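Local coordinates for probable transcriptional regulator (Pseudomonas aeruginosa, PDB 2ESN), which probably acts as a LysR-type transcriptional regulator, pairing a DNA-binding helix-turn-helix domain with an effector-binding domain of periplasmic-binding-protein type, at residues F174-R188 and A243-A257. Numbering follows the deposited sequence.
Sequences FADRYVVVARRDHPR and AGSTDFLLTAPRHAA
Val179 and Val181 pair with Ala252 and Leu250 as hydrogen-bonded antiparallel partners, and four backbone bonds zip strand 178-183 to strand 249-253. Beta-branched valines suit this extended backbone. On the face they share, Val181 sends CG2 to 3.5 Å from Ala257 CB, and the small alanine lets helix 254-264 lie close against the sheet. On the other face Val180 meets Thr251, whose OG1 is bonded to Tyr198.

Where the strand gives way to the helix, with Pro253 as N-cap, the first turn is gripped from 174-188. Arg254 N donates to Arg177 O (2.8 Å), and His255 N to the syn lone pair of Asp176 OD2 (2.9 Å), an oxygen also bonded by Tyr278. These acceptors suit first-turn N-H groups, for which the helix has none. Water 1 links Asp176 OD1 to Arg254 NH2. With CG anti to the backbone N (chi1 -173°), Phe174 turns its ring edge onto the face of His255, planes 62° apart. The guanidinium of Arg177 stacks on the end of Arg254, tilted 28° and offset, with Arg254 CD over its centre; the like charges are close.

At the far end, His186 NE2 donates to Asp247 O (2.7 Å), while its ND1 accepts from Arg188 N, fixing the ring's rotation. Asp247 OD2 forms a long salt bridge with Arg188 NH2 (3.6 Å); Arg188 also pairs with Glu201.

This strand pair running into a helix belongs to the LysR substrate-binding domain, of periplasmic-binding-protein type. Strand 168-183 also bonds to strands 266-269 and 278-285, and strand 249-253 runs parallel to 202-206. Helix 236-244 packs on Leu250 and Ala257, and a second subunit reaches Asp247 N through its Gln124.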
ATOM      1  N   PHE C 174       3.070  -7.005  33.439  1.00 43.74           N
ATOM      2  CA  PHE C 174       2.024  -7.737  34.157  1.00 44.81           C
ATOM      3  C   PHE C 174       2.145  -9.235  33.938  1.00 46.03           C
ATOM      4  O   PHE C 174       2.051  -9.709  32.788  1.00 46.13           O
ATOM      5  CB  PHE C 174       0.648  -7.305  33.644  1.00 43.88           C
ATOM      6  CG  PHE C 174      -0.509  -7.874  34.438  1.00 43.00           C
ATOM      7  CD1 PHE C 174      -0.553  -7.752  35.832  1.00 42.56           C
ATOM      8  CD2 PHE C 174      -1.563  -8.502  33.790  1.00 40.58           C
ATOM      9  CE1 PHE C 174      -1.644  -8.281  36.575  1.00 44.94           C
ATOM     10  CE2 PHE C 174      -2.645  -9.001  34.500  1.00 44.74           C
ATOM     11  CZ  PHE C 174      -2.700  -8.902  35.911  1.00 43.11           C
ATOM     12  N   ALA C 175       2.354  -9.976  35.019  1.00 46.67           N
ATOM     13  CA  ALA C 175       2.274 -11.464  34.959  1.00 47.00           C
ATOM     14  C   ALA C 175       0.862 -11.916  35.392  1.00 45.66           C
ATOM     15  O   ALA C 175       0.359 -11.431  36.372  1.00 47.01           O
ATOM     16  CB  ALA C 175       3.390 -12.125  35.876  1.00 47.29           C
ATOM     17  N   ASP C 176       0.226 -12.794  34.644  1.00 44.48           N
ATOM     18  CA  ASP C 176      -1.100 -13.341  35.016  1.00 44.98           C
ATOM     19  C   ASP C 176      -1.202 -14.800  34.499  1.00 44.78           C
ATOM     20  O   ASP C 176      -0.277 -15.313  33.865  1.00 45.20           O
ATOM     21  CB  ASP C 176      -2.220 -12.457  34.399  1.00 44.75           C
ATOM     22  CG  ASP C 176      -3.648 -12.711  34.968  1.00 41.98           C
ATOM     23  OD1 ASP C 176      -3.883 -12.994  36.180  1.00 38.48           O
ATOM     24  OD2 ASP C 176      -4.561 -12.498  34.164  1.00 34.14           O
ATOM     25  N   ARG C 177      -2.330 -15.450  34.754  1.00 43.86           N
ATOM     26  CA  ARG C 177      -2.582 -16.770  34.195  1.00 43.13           C
ATOM     27  C   ARG C 177      -3.944 -16.844  33.482  1.00 39.75           C
ATOM     28  O   ARG C 177      -4.805 -15.938  33.630  1.00 37.17           O
ATOM     29  CB  ARG C 177      -2.486 -17.805  35.317  1.00 43.84           C
ATOM     30  CG  ARG C 177      -3.390 -17.505  36.533  1.00 47.15           C
ATOM     31  CD  ARG C 177      -3.137 -18.535  37.648  1.00 48.53           C
ATOM     32  NE  ARG C 177      -4.333 -18.713  38.498  1.00 56.50           N
ATOM     33  CZ  ARG C 177      -4.619 -17.990  39.590  1.00 60.59           C
ATOM     34  NH1 ARG C 177      -3.818 -17.000  40.015  1.00 62.65           N
ATOM     35  NH2 ARG C 177      -5.743 -18.246  40.252  1.00 61.97           N
ATOM     36  N   TYR C 178      -4.104 -17.888  32.681  1.00 38.05           N
ATOM     37  CA  TYR C 178      -5.386 -18.241  32.063  1.00 37.65           C
ATOM     38  C   TYR C 178      -6.239 -19.114  32.983  1.00 36.94           C
ATOM     39  O   TYR C 178      -5.701 -19.898  33.773  1.00 35.87           O
ATOM     40  CB  TYR C 178      -5.185 -19.004  30.772  1.00 38.30           C
ATOM     41  CG  TYR C 178      -4.914 -18.112  29.588  1.00 38.33           C
ATOM     42  CD1 TYR C 178      -3.704 -17.431  29.481  1.00 43.64           C
ATOM     43  CD2 TYR C 178      -5.866 -17.942  28.570  1.00 39.88           C
ATOM     44  CE1 TYR C 178      -3.457 -16.554  28.400  1.00 42.69           C
ATOM     45  CE2 TYR C 178      -5.625 -17.122  27.465  1.00 37.07           C
ATOM     46  CZ  TYR C 178      -4.416 -16.425  27.393  1.00 41.19           C
ATOM     47  OH  TYR C 178      -4.154 -15.576  26.337  1.00 41.18           O
ATOM     48  N   VAL C 179      -7.567 -18.942  32.883  1.00 34.90           N
ATOM     49  CA  VAL C 179      -8.499 -19.779  33.562  1.00 33.34           C
ATOM     50  C   VAL C 179      -9.595 -20.151  32.552  1.00 32.91           C
ATOM     51  O   VAL C 179      -9.631 -19.582  31.496  1.00 32.28           O
ATOM     52  CB  VAL C 179      -9.101 -19.091  34.822  1.00 33.28           C
ATOM     53  CG1 VAL C 179      -8.047 -18.898  35.895  1.00 33.27           C
ATOM     54  CG2 VAL C 179      -9.840 -17.740  34.479  1.00 32.59           C
ATOM     55  N   VAL C 180     -10.416 -21.149  32.893  1.00 32.17           N
ATOM     56  CA  VAL C 180     -11.554 -21.649  32.122  1.00 30.63           C
ATOM     57  C   VAL C 180     -12.752 -21.002  32.798  1.00 31.46           C
ATOM     58  O   VAL C 180     -12.888 -21.045  34.025  1.00 29.07           O
ATOM     59  CB  VAL C 180     -11.658 -23.196  32.165  1.00 31.09           C
ATOM     60  CG1 VAL C 180     -12.934 -23.693  31.445  1.00 29.17           C
ATOM     61  CG2 VAL C 180     -10.426 -23.798  31.462  1.00 28.86           C
ATOM     62  N   VAL C 181     -13.588 -20.399  31.954  1.00 30.77           N
ATOM     63  CA  VAL C 181     -14.736 -19.669  32.329  1.00 31.66           C
ATOM     64  C   VAL C 181     -15.933 -20.379  31.725  1.00 30.66           C
ATOM     65  O   VAL C 181     -15.851 -20.830  30.592  1.00 30.90           O
ATOM     66  CB  VAL C 181     -14.583 -18.237  31.684  1.00 31.83           C
ATOM     67  CG1 VAL C 181     -15.864 -17.516  31.667  1.00 32.42           C
ATOM     68  CG2 VAL C 181     -13.412 -17.430  32.368  1.00 32.55           C
ATOM     69  N   ALA C 182     -17.021 -20.524  32.502  1.00 31.60           N
ATOM     70  CA  ALA C 182     -18.326 -21.006  32.012  1.00 31.05           C
ATOM     71  C   ALA C 182     -19.371 -20.129  32.614  1.00 31.70           C
ATOM     72  O   ALA C 182     -19.093 -19.472  33.597  1.00 29.75           O
ATOM     73  CB  ALA C 182     -18.575 -22.407  32.478  1.00 31.63           C
ATOM     74  N   ARG C 183     -20.585 -20.135  32.041  1.00 32.54           N
ATOM     75  CA  ARG C 183     -21.710 -19.542  32.741  1.00 32.70           C
ATOM     76  C   ARG C 183     -21.757 -20.130  34.170  1.00 33.28           C
ATOM     77  O   ARG C 183     -21.326 -21.303  34.422  1.00 32.82           O
ATOM     78  CB  ARG C 183     -23.027 -19.760  31.996  1.00 32.17           C
ATOM     79  CG  ARG C 183     -23.489 -21.237  31.819  1.00 32.72           C
ATOM     80  CD  ARG C 183     -24.993 -21.244  31.932  1.00 40.19           C
ATOM     81  NE  ARG C 183     -25.608 -20.544  30.843  1.00 41.95           N
ATOM     82  CZ  ARG C 183     -26.488 -19.549  30.876  1.00 41.09           C
ATOM     83  NH1 ARG C 183     -26.906 -19.112  29.702  1.00 40.30           N
ATOM     84  NH2 ARG C 183     -26.932 -18.993  31.992  1.00 39.69           N
ATOM     85  N   ARG C 184     -22.215 -19.318  35.116  1.00 30.80           N
ATOM     86  CA  ARG C 184     -22.218 -19.697  36.508  1.00 31.06           C
ATOM     87  C   ARG C 184     -22.983 -21.007  36.754  1.00 30.94           C
ATOM     88  O   ARG C 184     -22.534 -21.870  37.506  1.00 30.74           O
ATOM     89  CB  ARG C 184     -22.884 -18.600  37.352  1.00 31.37           C
ATOM     90  CG  ARG C 184     -22.655 -18.908  38.875  1.00 39.96           C
ATOM     91  CD  ARG C 184     -22.990 -17.719  39.764  1.00 52.21           C
ATOM     92  NE  ARG C 184     -21.872 -16.779  39.683  1.00 59.26           N
ATOM     93  CZ  ARG C 184     -21.918 -15.516  39.264  1.00 58.05           C
ATOM     94  NH1 ARG C 184     -23.087 -14.934  38.914  1.00 55.50           N
ATOM     95  NH2 ARG C 184     -20.760 -14.848  39.220  1.00 53.74           N
ATOM     96  N   ASP C 185     -24.136 -21.130  36.140  1.00 30.41           N
ATOM     97  CA  ASP C 185     -24.906 -22.409  36.193  1.00 32.26           C
ATOM     98  C   ASP C 185     -24.851 -23.197  34.865  1.00 31.84           C
ATOM     99  O   ASP C 185     -25.789 -23.195  34.114  1.00 31.31           O
ATOM    100  CB  ASP C 185     -26.354 -22.110  36.525  1.00 29.17           C
ATOM    101  CG  ASP C 185     -26.493 -21.444  37.910  1.00 31.24           C
ATOM    102  OD1 ASP C 185     -25.725 -21.721  38.855  1.00 35.32           O
ATOM    103  OD2 ASP C 185     -27.338 -20.598  38.026  1.00 29.89           O
ATOM    104  N   HIS C 186     -23.723 -23.842  34.591  1.00 33.26           N
ATOM    105  CA  HIS C 186     -23.559 -24.555  33.327  1.00 31.96           C
ATOM    106  C   HIS C 186     -24.243 -25.930  33.530  1.00 32.73           C
ATOM    107  O   HIS C 186     -24.046 -26.544  34.582  1.00 31.87           O
ATOM    108  CB  HIS C 186     -22.065 -24.718  33.073  1.00 33.66           C
ATOM    109  CG  HIS C 186     -21.734 -25.325  31.733  1.00 33.02           C
ATOM    110  ND1 HIS C 186     -21.903 -26.667  31.448  1.00 32.02           N
ATOM    111  CD2 HIS C 186     -21.234 -24.762  30.611  1.00 31.54           C
ATOM    112  CE1 HIS C 186     -21.571 -26.888  30.182  1.00 29.82           C
ATOM    113  NE2 HIS C 186     -21.135 -25.754  29.661  1.00 29.67           N
ATOM    114  N   PRO C 187     -25.014 -26.434  32.525  1.00 32.53           N
ATOM    115  CA  PRO C 187     -25.767 -27.675  32.824  1.00 33.36           C
ATOM    116  C   PRO C 187     -24.911 -28.882  33.176  1.00 33.52           C
ATOM    117  O   PRO C 187     -25.437 -29.800  33.794  1.00 34.24           O
ATOM    118  CB  PRO C 187     -26.653 -27.906  31.581  1.00 31.30           C
ATOM    119  CG  PRO C 187     -25.963 -27.123  30.429  1.00 32.32           C
ATOM    120  CD  PRO C 187     -25.240 -25.940  31.152  1.00 33.43           C
ATOM    121  N   ARG C 188     -23.608 -28.862  32.869  1.00 33.15           N
ATOM    122  CA  ARG C 188     -22.805 -30.069  32.983  1.00 33.77           C
ATOM    123  C   ARG C 188     -21.581 -29.884  33.847  1.00 36.65           C
ATOM    124  O   ARG C 188     -20.766 -30.785  33.953  1.00 38.98           O
ATOM    125  CB  ARG C 188     -22.419 -30.606  31.600  1.00 35.12           C
ATOM    126  CG  ARG C 188     -23.539 -31.214  30.777  1.00 30.49           C
ATOM    127  CD  ARG C 188     -23.227 -31.456  29.246  1.00 31.42           C
ATOM    128  NE  ARG C 188     -22.935 -30.207  28.500  1.00 31.87           N
ATOM    129  CZ  ARG C 188     -23.860 -29.462  27.907  1.00 31.72           C
ATOM    130  NH1 ARG C 188     -25.154 -29.795  27.974  1.00 33.90           N
ATOM    131  NH2 ARG C 188     -23.512 -28.366  27.253  1.00 35.29           N
ATOM    132  N   ALA C 243     -19.731 -16.324  26.864  1.00 29.58           N
ATOM    133  CA  ALA C 243     -19.645 -17.453  27.817  1.00 30.20           C
ATOM    134  C   ALA C 243     -20.701 -17.504  28.930  1.00 31.82           C
ATOM    135  O   ALA C 243     -21.074 -18.619  29.384  1.00 31.57           O
ATOM    136  CB  ALA C 243     -18.277 -17.477  28.431  1.00 28.14           C
ATOM    137  N   GLY C 244     -21.132 -16.316  29.418  1.00 32.07           N
ATOM    138  CA  GLY C 244     -22.197 -16.172  30.404  1.00 30.49           C
ATOM    139  C   GLY C 244     -23.603 -16.396  29.861  1.00 32.07           C
ATOM    140  O   GLY C 244     -24.516 -16.627  30.641  1.00 34.30           O
ATOM    141  N   SER C 245     -23.789 -16.345  28.541  1.00 31.87           N
ATOM    142  CA  SER C 245     -25.083 -16.631  27.917  1.00 31.95           C
ATOM    143  C   SER C 245     -25.151 -17.967  27.150  1.00 30.59           C
ATOM    144  O   SER C 245     -26.160 -18.234  26.551  1.00 31.61           O
ATOM    145  CB  SER C 245     -25.562 -15.501  26.995  1.00 32.92           C
ATOM    146  OG  SER C 245     -25.998 -14.388  27.788  1.00 35.55           O
ATOM    147  N   THR C 246     -24.152 -18.830  27.270  1.00 29.20           N
ATOM    148  CA  THR C 246     -24.195 -20.098  26.577  1.00 29.53           C
ATOM    149  C   THR C 246     -23.530 -21.181  27.370  1.00 30.26           C
ATOM    150  O   THR C 246     -22.965 -20.942  28.494  1.00 29.40           O
ATOM    151  CB  THR C 246     -23.418 -20.002  25.231  1.00 29.14           C
ATOM    152  OG1 THR C 246     -22.072 -19.671  25.565  1.00 25.09           O
ATOM    153  CG2 THR C 246     -23.995 -18.940  24.288  1.00 28.16           C
ATOM    154  N   ASP C 247     -23.519 -22.384  26.763  1.00 28.42           N
ATOM    155  CA  ASP C 247     -22.823 -23.472  27.403  1.00 30.52           C
ATOM    156  C   ASP C 247     -21.372 -23.497  26.976  1.00 30.87           C
ATOM    157  O   ASP C 247     -20.604 -24.386  27.412  1.00 31.78           O
ATOM    158  CB  ASP C 247     -23.507 -24.835  27.152  1.00 29.53           C
ATOM    159  CG  ASP C 247     -24.948 -24.838  27.673  1.00 31.75           C
ATOM    160  OD1 ASP C 247     -25.247 -24.010  28.564  1.00 31.82           O
ATOM    161  OD2 ASP C 247     -25.780 -25.604  27.176  1.00 37.62           O
ATOM    162  N   PHE C 248     -20.975 -22.487  26.203  1.00 29.97           N
ATOM    163  CA  PHE C 248     -19.595 -22.497  25.712  1.00 29.82           C
ATOM    164  C   PHE C 248     -18.591 -22.226  26.776  1.00 29.57           C
ATOM    165  O   PHE C 248     -18.815 -21.379  27.646  1.00 30.22           O
ATOM    166  CB  PHE C 248     -19.402 -21.517  24.566  1.00 27.69           C
ATOM    167  CG  PHE C 248     -20.390 -21.681  23.431  1.00 27.79           C
ATOM    168  CD1 PHE C 248     -20.610 -20.635  22.581  1.00 26.82           C
ATOM    169  CD2 PHE C 248     -21.048 -22.882  23.180  1.00 28.18           C
ATOM    170  CE1 PHE C 248     -21.479 -20.726  21.500  1.00 28.92           C
ATOM    171  CE2 PHE C 248     -21.956 -23.008  22.082  1.00 30.52           C
ATOM    172  CZ  PHE C 248     -22.156 -21.940  21.240  1.00 32.07           C
ATOM    173  N   LEU C 249     -17.425 -22.861  26.658  1.00 30.23           N
ATOM    174  CA  LEU C 249     -16.336 -22.576  27.533  1.00 29.12           C
ATOM    175  C   LEU C 249     -15.345 -21.581  26.883  1.00 30.71           C
ATOM    176  O   LEU C 249     -15.211 -21.550  25.646  1.00 32.25           O
ATOM    177  CB  LEU C 249     -15.643 -23.885  27.883  1.00 30.25           C
ATOM    178  CG  LEU C 249     -16.532 -24.957  28.579  1.00 30.37           C
ATOM    179  CD1 LEU C 249     -15.665 -26.118  29.022  1.00 29.29           C
ATOM    180  CD2 LEU C 249     -17.207 -24.345  29.808  1.00 29.81           C
ATOM    181  N   LEU C 250     -14.656 -20.786  27.706  1.00 29.13           N
ATOM    182  CA  LEU C 250     -13.723 -19.812  27.216  1.00 28.67           C
ATOM    183  C   LEU C 250     -12.495 -19.920  28.083  1.00 28.18           C
ATOM    184  O   LEU C 250     -12.611 -19.975  29.297  1.00 30.09           O
ATOM    185  CB  LEU C 250     -14.313 -18.384  27.272  1.00 28.29           C
ATOM    186  CG  LEU C 250     -13.314 -17.198  27.140  1.00 27.59           C
ATOM    187  CD1 LEU C 250     -12.801 -17.063  25.677  1.00 23.46           C
ATOM    188  CD2 LEU C 250     -13.967 -15.869  27.579  1.00 31.07           C
ATOM    189  N   THR C 251     -11.316 -19.946  27.484  1.00 27.06           N
ATOM    190  CA  THR C 251     -10.066 -20.044  28.294  1.00 27.40           C
ATOM    191  C   THR C 251      -9.366 -18.676  28.136  1.00 28.79           C
ATOM    192  O   THR C 251      -8.929 -18.335  27.028  1.00 28.46           O
ATOM    193  CB  THR C 251      -9.174 -21.216  27.813  1.00 27.27           C
ATOM    194  OG1 THR C 251     -10.014 -22.402  27.639  1.00 26.67           O
ATOM    195  CG2 THR C 251      -7.967 -21.415  28.806  1.00 29.76           C
ATOM    196  N   ALA C 252      -9.348 -17.889  29.221  1.00 28.62           N
ATOM    197  CA  ALA C 252      -9.172 -16.433  29.138  1.00 29.69           C
ATOM    198  C   ALA C 252      -8.233 -15.991  30.240  1.00 30.02           C
ATOM    199  O   ALA C 252      -8.167 -16.634  31.269  1.00 30.28           O
ATOM    200  CB  ALA C 252     -10.515 -15.703  29.416  1.00 29.11           C
ATOM    201  N   PRO C 253      -7.589 -14.836  30.051  1.00 29.46           N
ATOM    202  CA  PRO C 253      -6.891 -14.210  31.129  1.00 30.18           C
ATOM    203  C   PRO C 253      -7.753 -14.017  32.363  1.00 30.31           C
ATOM    204  O   PRO C 253      -8.876 -13.447  32.289  1.00 29.35           O
ATOM    205  CB  PRO C 253      -6.461 -12.851  30.548  1.00 30.41           C
ATOM    206  CG  PRO C 253      -6.456 -13.080  28.991  1.00 31.27           C
ATOM    207  CD  PRO C 253      -7.540 -14.077  28.776  1.00 30.48           C
ATOM    208  N   ARG C 254      -7.191 -14.442  33.494  1.00 30.16           N
ATOM    209  CA  ARG C 254      -7.832 -14.318  34.807  1.00 33.14           C
ATOM    210  C   ARG C 254      -8.157 -12.866  35.233  1.00 31.85           C
ATOM    211  O   ARG C 254      -9.254 -12.552  35.736  1.00 30.41           O
ATOM    212  CB  ARG C 254      -7.036 -15.087  35.864  1.00 33.83           C
ATOM    213  CG  ARG C 254      -7.762 -15.161  37.248  1.00 36.67           C
ATOM    214  CD  ARG C 254      -6.810 -15.753  38.295  1.00 36.50           C
ATOM    215  NE  ARG C 254      -7.418 -15.893  39.641  1.00 49.12           N
ATOM    216  CZ  ARG C 254      -7.344 -15.005  40.669  1.00 54.37           C
ATOM    217  NH1 ARG C 254      -7.931 -15.272  41.828  1.00 53.87           N
ATOM    218  NH2 ARG C 254      -6.730 -13.825  40.569  1.00 55.64           N
ATOM    219  N   HIS C 255      -7.246 -11.945  34.958  1.00 31.29           N
ATOM    220  CA  HIS C 255      -7.487 -10.566  35.300  1.00 30.85           C
ATOM    221  C   HIS C 255      -8.773 -10.101  34.653  1.00 31.17           C
ATOM    222  O   HIS C 255      -9.530  -9.408  35.287  1.00 31.71           O
ATOM    223  CB  HIS C 255      -6.317  -9.699  34.770  1.00 32.30           C
ATOM    224  CG  HIS C 255      -6.350  -8.259  35.235  1.00 34.29           C
ATOM    225  ND1 HIS C 255      -6.317  -7.899  36.571  1.00 33.74           N
ATOM    226  CD2 HIS C 255      -6.351  -7.099  34.534  1.00 31.58           C
ATOM    227  CE1 HIS C 255      -6.314  -6.582  36.667  1.00 34.77           C
ATOM    228  NE2 HIS C 255      -6.351  -6.075  35.444  1.00 33.71           N
ATOM    229  N   ALA C 256      -9.025 -10.465  33.377  1.00 29.92           N
ATOM    230  CA  ALA C 256     -10.273 -10.033  32.705  1.00 29.69           C
ATOM    231  C   ALA C 256     -11.548 -10.796  33.179  1.00 29.22           C
ATOM    232  O   ALA C 256     -12.647 -10.212  33.394  1.00 27.52           O
ATOM    233  CB  ALA C 256     -10.110 -10.092  31.164  1.00 30.27           C
ATOM    234  N   ALA C 257     -11.415 -12.106  33.319  1.00 28.23           N
ATOM    235  CA  ALA C 257     -12.525 -12.927  33.721  1.00 28.99           C
ATOM    236  C   ALA C 257     -12.981 -12.511  35.132  1.00 30.00           C
ATOM    237  O   ALA C 257     -14.199 -12.407  35.399  1.00 29.61           O
ATOM    238  CB  ALA C 257     -12.098 -14.452  33.696  1.00 29.27           C
TER
HETATM  239  O   HOH W   1      -5.768 -12.395  37.892  1.00 43.79           O
HETATM  240  O   HOH W   2     -26.621 -21.812  28.068  1.00 33.03           O